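Local coordinates for 4-alpha-glucanotransferase (Aquifex aeolicus, PDB 1TZ7), which belongs to the amylomaltase (D-enzyme) family of 4-alpha-glucanotransferases, enzymes built around a beta/alpha barrel, at residues Gly285-Leu294 against Thr336-Phe345. Residues are numbered along the deposited sequence; the frame is centred on the assembly and turned at random.
Sequences GFRWWIRRVL and TLFKKLLSYF. Unlike the reference sequence in segment 285-294: Leu294 (reference His).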
# COMPACT_ATOMS: atom_id res chain seq x y z
N GLY A 285 -15.07 12.62 -16.80
CA GLY A 285 -16.00 11.79 -16.02
C GLY A 285 -15.31 10.90 -15.00
O GLY A 285 -15.83 9.84 -14.64
N PHE A 286 -14.14 11.34 -14.52
CA PHE A 286 -13.37 10.60 -13.50
C PHE A 286 -13.04 9.17 -13.94
O PHE A 286 -12.93 8.28 -13.10
CB PHE A 286 -14.13 10.57 -12.16
CG PHE A 286 -14.42 11.93 -11.60
CD1 PHE A 286 -15.72 12.43 -11.60
CD2 PHE A 286 -13.40 12.70 -11.06
CE1 PHE A 286 -15.99 13.69 -11.09
CE2 PHE A 286 -13.67 13.96 -10.54
CZ PHE A 286 -14.96 14.46 -10.56
N ARG A 287 -12.87 8.95 -15.24
CA ARG A 287 -12.75 7.58 -15.75
C ARG A 287 -11.39 6.94 -15.43
O ARG A 287 -11.28 5.73 -15.34
CB ARG A 287 -13.05 7.51 -17.25
CG ARG A 287 -12.06 8.28 -18.18
CD ARG A 287 -12.45 8.25 -19.70
NE ARG A 287 -13.84 8.46 -19.85
CZ ARG A 287 -14.47 9.58 -20.21
NH1 ARG A 287 -13.87 10.69 -20.66
NH2 ARG A 287 -15.77 9.52 -20.21
N TRP A 288 -10.36 7.77 -15.23
CA TRP A 288 -9.05 7.27 -14.80
C TRP A 288 -9.13 6.73 -13.38
O TRP A 288 -8.61 5.66 -13.08
CB TRP A 288 -8.01 8.39 -14.88
CG TRP A 288 -6.63 7.94 -14.52
CD1 TRP A 288 -5.76 7.24 -15.30
CD2 TRP A 288 -5.95 8.17 -13.28
NE1 TRP A 288 -4.58 7.02 -14.63
CE2 TRP A 288 -4.67 7.58 -13.38
CE3 TRP A 288 -6.29 8.82 -12.08
CZ2 TRP A 288 -3.73 7.62 -12.34
CZ3 TRP A 288 -5.36 8.86 -11.05
CH2 TRP A 288 -4.10 8.26 -11.19
N TRP A 289 -9.80 7.47 -12.50
CA TRP A 289 -9.99 7.03 -11.12
C TRP A 289 -10.88 5.79 -11.05
O TRP A 289 -10.64 4.89 -10.25
CB TRP A 289 -10.58 8.16 -10.27
CG TRP A 289 -9.54 8.96 -9.57
CD1 TRP A 289 -9.10 10.21 -9.89
CD2 TRP A 289 -8.77 8.55 -8.43
NE1 TRP A 289 -8.12 10.61 -9.02
CE2 TRP A 289 -7.89 9.60 -8.11
CE3 TRP A 289 -8.74 7.39 -7.64
CZ2 TRP A 289 -7.00 9.54 -7.04
CZ3 TRP A 289 -7.85 7.33 -6.58
CH2 TRP A 289 -6.99 8.39 -6.29
N ILE A 290 -11.89 5.74 -11.90
CA ILE A 290 -12.75 4.57 -12.00
C ILE A 290 -11.93 3.34 -12.42
O ILE A 290 -12.09 2.26 -11.86
CB ILE A 290 -13.89 4.82 -13.00
CG1 ILE A 290 -14.92 5.76 -12.39
CG2 ILE A 290 -14.55 3.49 -13.43
CD1 ILE A 290 -15.83 6.42 -13.40
N ARG A 291 -11.05 3.52 -13.40
CA ARG A 291 -10.19 2.43 -13.87
C ARG A 291 -9.22 1.97 -12.76
O ARG A 291 -8.94 0.78 -12.65
CB ARG A 291 -9.41 2.85 -15.12
CG ARG A 291 -10.24 2.78 -16.42
CD ARG A 291 -9.41 2.55 -17.67
NE ARG A 291 -8.36 3.57 -17.83
CZ ARG A 291 -8.56 4.79 -18.32
NH1 ARG A 291 -7.55 5.64 -18.42
NH2 ARG A 291 -9.78 5.17 -18.72
N ARG A 292 -8.73 2.92 -11.96
CA ARG A 292 -7.88 2.59 -10.81
C ARG A 292 -8.60 1.68 -9.83
O ARG A 292 -8.03 0.72 -9.32
CB ARG A 292 -7.46 3.87 -10.07
CG ARG A 292 -6.22 4.50 -10.58
CD ARG A 292 -5.59 5.48 -9.59
NE ARG A 292 -4.83 4.79 -8.54
CZ ARG A 292 -4.32 5.39 -7.47
NH1 ARG A 292 -3.64 4.69 -6.58
NH2 ARG A 292 -4.49 6.70 -7.29
N VAL A 293 -9.86 2.00 -9.56
CA VAL A 293 -10.64 1.27 -8.57
C VAL A 293 -10.98 -0.11 -9.10
O VAL A 293 -10.79 -1.10 -8.42
CB VAL A 293 -11.93 2.04 -8.19
CG1 VAL A 293 -12.86 1.17 -7.35
CG2 VAL A 293 -11.58 3.32 -7.45
N LEU A 294 -11.48 -0.17 -10.34
CA LEU A 294 -11.79 -1.45 -11.00
C LEU A 294 -10.57 -2.38 -10.99
O LEU A 294 -10.67 -3.55 -10.64
CB LEU A 294 -12.27 -1.21 -12.45
CG LEU A 294 -13.37 -2.12 -13.01
CD1 LEU A 294 -14.68 -1.89 -12.31
CD2 LEU A 294 -13.53 -1.91 -14.50
N THR A 336 -18.34 15.14 -6.10
CA THR A 336 -18.68 14.67 -7.44
C THR A 336 -18.00 13.34 -7.76
O THR A 336 -18.59 12.46 -8.38
CB THR A 336 -18.31 15.73 -8.51
OG1 THR A 336 -17.46 16.73 -7.94
CG2 THR A 336 -19.52 16.50 -8.95
N LEU A 337 -16.75 13.20 -7.32
CA LEU A 337 -15.97 12.00 -7.60
C LEU A 337 -16.58 10.78 -6.92
O LEU A 337 -16.72 9.73 -7.53
CB LEU A 337 -14.52 12.17 -7.11
CG LEU A 337 -13.69 10.88 -7.02
CD1 LEU A 337 -13.49 10.28 -8.39
CD2 LEU A 337 -12.36 11.14 -6.34
N PHE A 338 -16.93 10.92 -5.66
CA PHE A 338 -17.35 9.78 -4.89
C PHE A 338 -18.81 9.41 -5.17
O PHE A 338 -19.20 8.27 -5.02
CB PHE A 338 -17.10 10.00 -3.40
CG PHE A 338 -15.70 9.68 -2.97
CD1 PHE A 338 -14.79 10.69 -2.71
CD2 PHE A 338 -15.28 8.37 -2.85
CE1 PHE A 338 -13.50 10.39 -2.34
CE2 PHE A 338 -13.99 8.07 -2.48
CZ PHE A 338 -13.10 9.08 -2.22
N LYS A 339 -19.61 10.39 -5.59
CA LYS A 339 -20.97 10.12 -6.06
C LYS A 339 -20.93 9.16 -7.26
O LYS A 339 -21.72 8.22 -7.34
CB LYS A 339 -21.69 11.41 -6.46
CG LYS A 339 -23.18 11.21 -6.84
CD LYS A 339 -23.94 12.54 -6.87
CE LYS A 339 -25.46 12.32 -6.90
NZ LYS A 339 -25.84 10.96 -7.36
N LYS A 340 -20.00 9.41 -8.17
CA LYS A 340 -19.84 8.55 -9.34
C LYS A 340 -19.21 7.21 -8.97
O LYS A 340 -19.63 6.17 -9.45
CB LYS A 340 -18.99 9.25 -10.41
CG LYS A 340 -19.56 9.14 -11.80
CD LYS A 340 -18.51 8.75 -12.81
CE LYS A 340 -19.12 8.45 -14.16
NZ LYS A 340 -18.49 9.22 -15.25
N LEU A 341 -18.19 7.24 -8.10
CA LEU A 341 -17.50 6.01 -7.68
C LEU A 341 -18.45 5.06 -6.94
O LEU A 341 -18.40 3.85 -7.13
CB LEU A 341 -16.28 6.32 -6.80
CG LEU A 341 -15.02 6.86 -7.51
CD1 LEU A 341 -13.91 7.10 -6.50
CD2 LEU A 341 -14.55 5.90 -8.60
N LEU A 342 -19.32 5.61 -6.10
CA LEU A 342 -20.25 4.79 -5.32
C LEU A 342 -21.45 4.33 -6.17
O LEU A 342 -22.15 3.41 -5.80
CB LEU A 342 -20.75 5.55 -4.06
CG LEU A 342 -19.98 5.31 -2.73
CD1 LEU A 342 -19.60 3.84 -2.53
CD2 LEU A 342 -18.77 6.18 -2.64
N SER A 343 -21.66 4.98 -7.31
CA SER A 343 -22.65 4.51 -8.28
C SER A 343 -22.10 3.32 -9.06
O SER A 343 -22.82 2.36 -9.34
CB SER A 343 -23.03 5.63 -9.24
OG SER A 343 -23.75 6.64 -8.59
N TYR A 344 -20.82 3.40 -9.42
CA TYR A 344 -20.14 2.32 -10.13
C TYR A 344 -19.83 1.16 -9.19
O TYR A 344 -19.85 -0.01 -9.62
CB TYR A 344 -18.82 2.84 -10.74
CG TYR A 344 -18.97 3.42 -12.12
CD1 TYR A 344 -19.93 4.39 -12.39
CD2 TYR A 344 -18.14 3.01 -13.15
CE1 TYR A 344 -20.06 4.92 -13.66
CE2 TYR A 344 -18.26 3.54 -14.43
CZ TYR A 344 -19.22 4.49 -14.67
OH TYR A 344 -19.34 5.01 -15.93
N PHE A 345 -19.56 1.48 -7.93
CA PHE A 345 -19.15 0.47 -6.93
C PHE A 345 -20.01 0.61 -5.66
O PHE A 345 -19.50 0.98 -4.59
CB PHE A 345 -17.67 0.65 -6.58
CG PHE A 345 -16.78 0.65 -7.78
CD1 PHE A 345 -16.28 1.84 -8.29
CD2 PHE A 345 -16.46 -0.53 -8.42
CE1 PHE A 345 -15.46 1.84 -9.41
CE2 PHE A 345 -15.64 -0.54 -9.54
CZ PHE A 345 -15.14 0.65 -10.04
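Two neighbouring outer helices of the beta/alpha barrel, 287-297 and 334-344, pack together here: Ile290 meets Leu341 and Tyr344, while Val293 meets Leu341 and Phe345. The axes of 287-294 and 336-344 come within 10.5 Å and cross at -43°, with both helices running the same general way. At the start of the contact, Phe286 sits at the N-cap position of helix 287-297. Its ring lies flat over the backbone of the other helix, with Leu337 CA 3.9 Å from the ring centroid in a CH-pi contact. Leu337 CD1 reaches back to Phe286 CD2, 3.6 Å away, and also touches Trp289 CB.

The two helices flank strand 302-305 in sequence. Helix 287-297 leads into that strand, and helix 334-344 leads into strand 350-352, its parallel neighbour in the barrel. Val293 touches both strands, through Leu303 and Phe350, and Leu341 shares Phe350.

Ile290 divides its branches between partners. CG1 meets Leu341 CD2 at 3.8 Å, and CG2 abuts Tyr344 CD2. With CG1 anti to the carbonyl carbon (chi1 -74°), CD1 extends over one face of the Tyr344 ring, offset from its centre, and also touches Lys340 CD. Further along, Phe345 is the first residue to leave the helical conformation, and its ring turns a face to Val293. Val293 CG1 lies 3.5 Å from the Phe345 centroid, a close CH-pi contact. Leu294 CD1 comes to the edge of the same ring, 3.2 Å from Phe345 CE2.

The one hydrogen bond across the contact runs from Lys340 NZ to Gly285 O, 2.8 Å long. NZ lies in the carbonyl plane on a lone pair of Gly285 O, with a C=O...NZ angle of 122°. Gly285 is the C-prime residue of the Schellman motif that ends helix 278-283, so Lys340 ties that turn to helix 334-344.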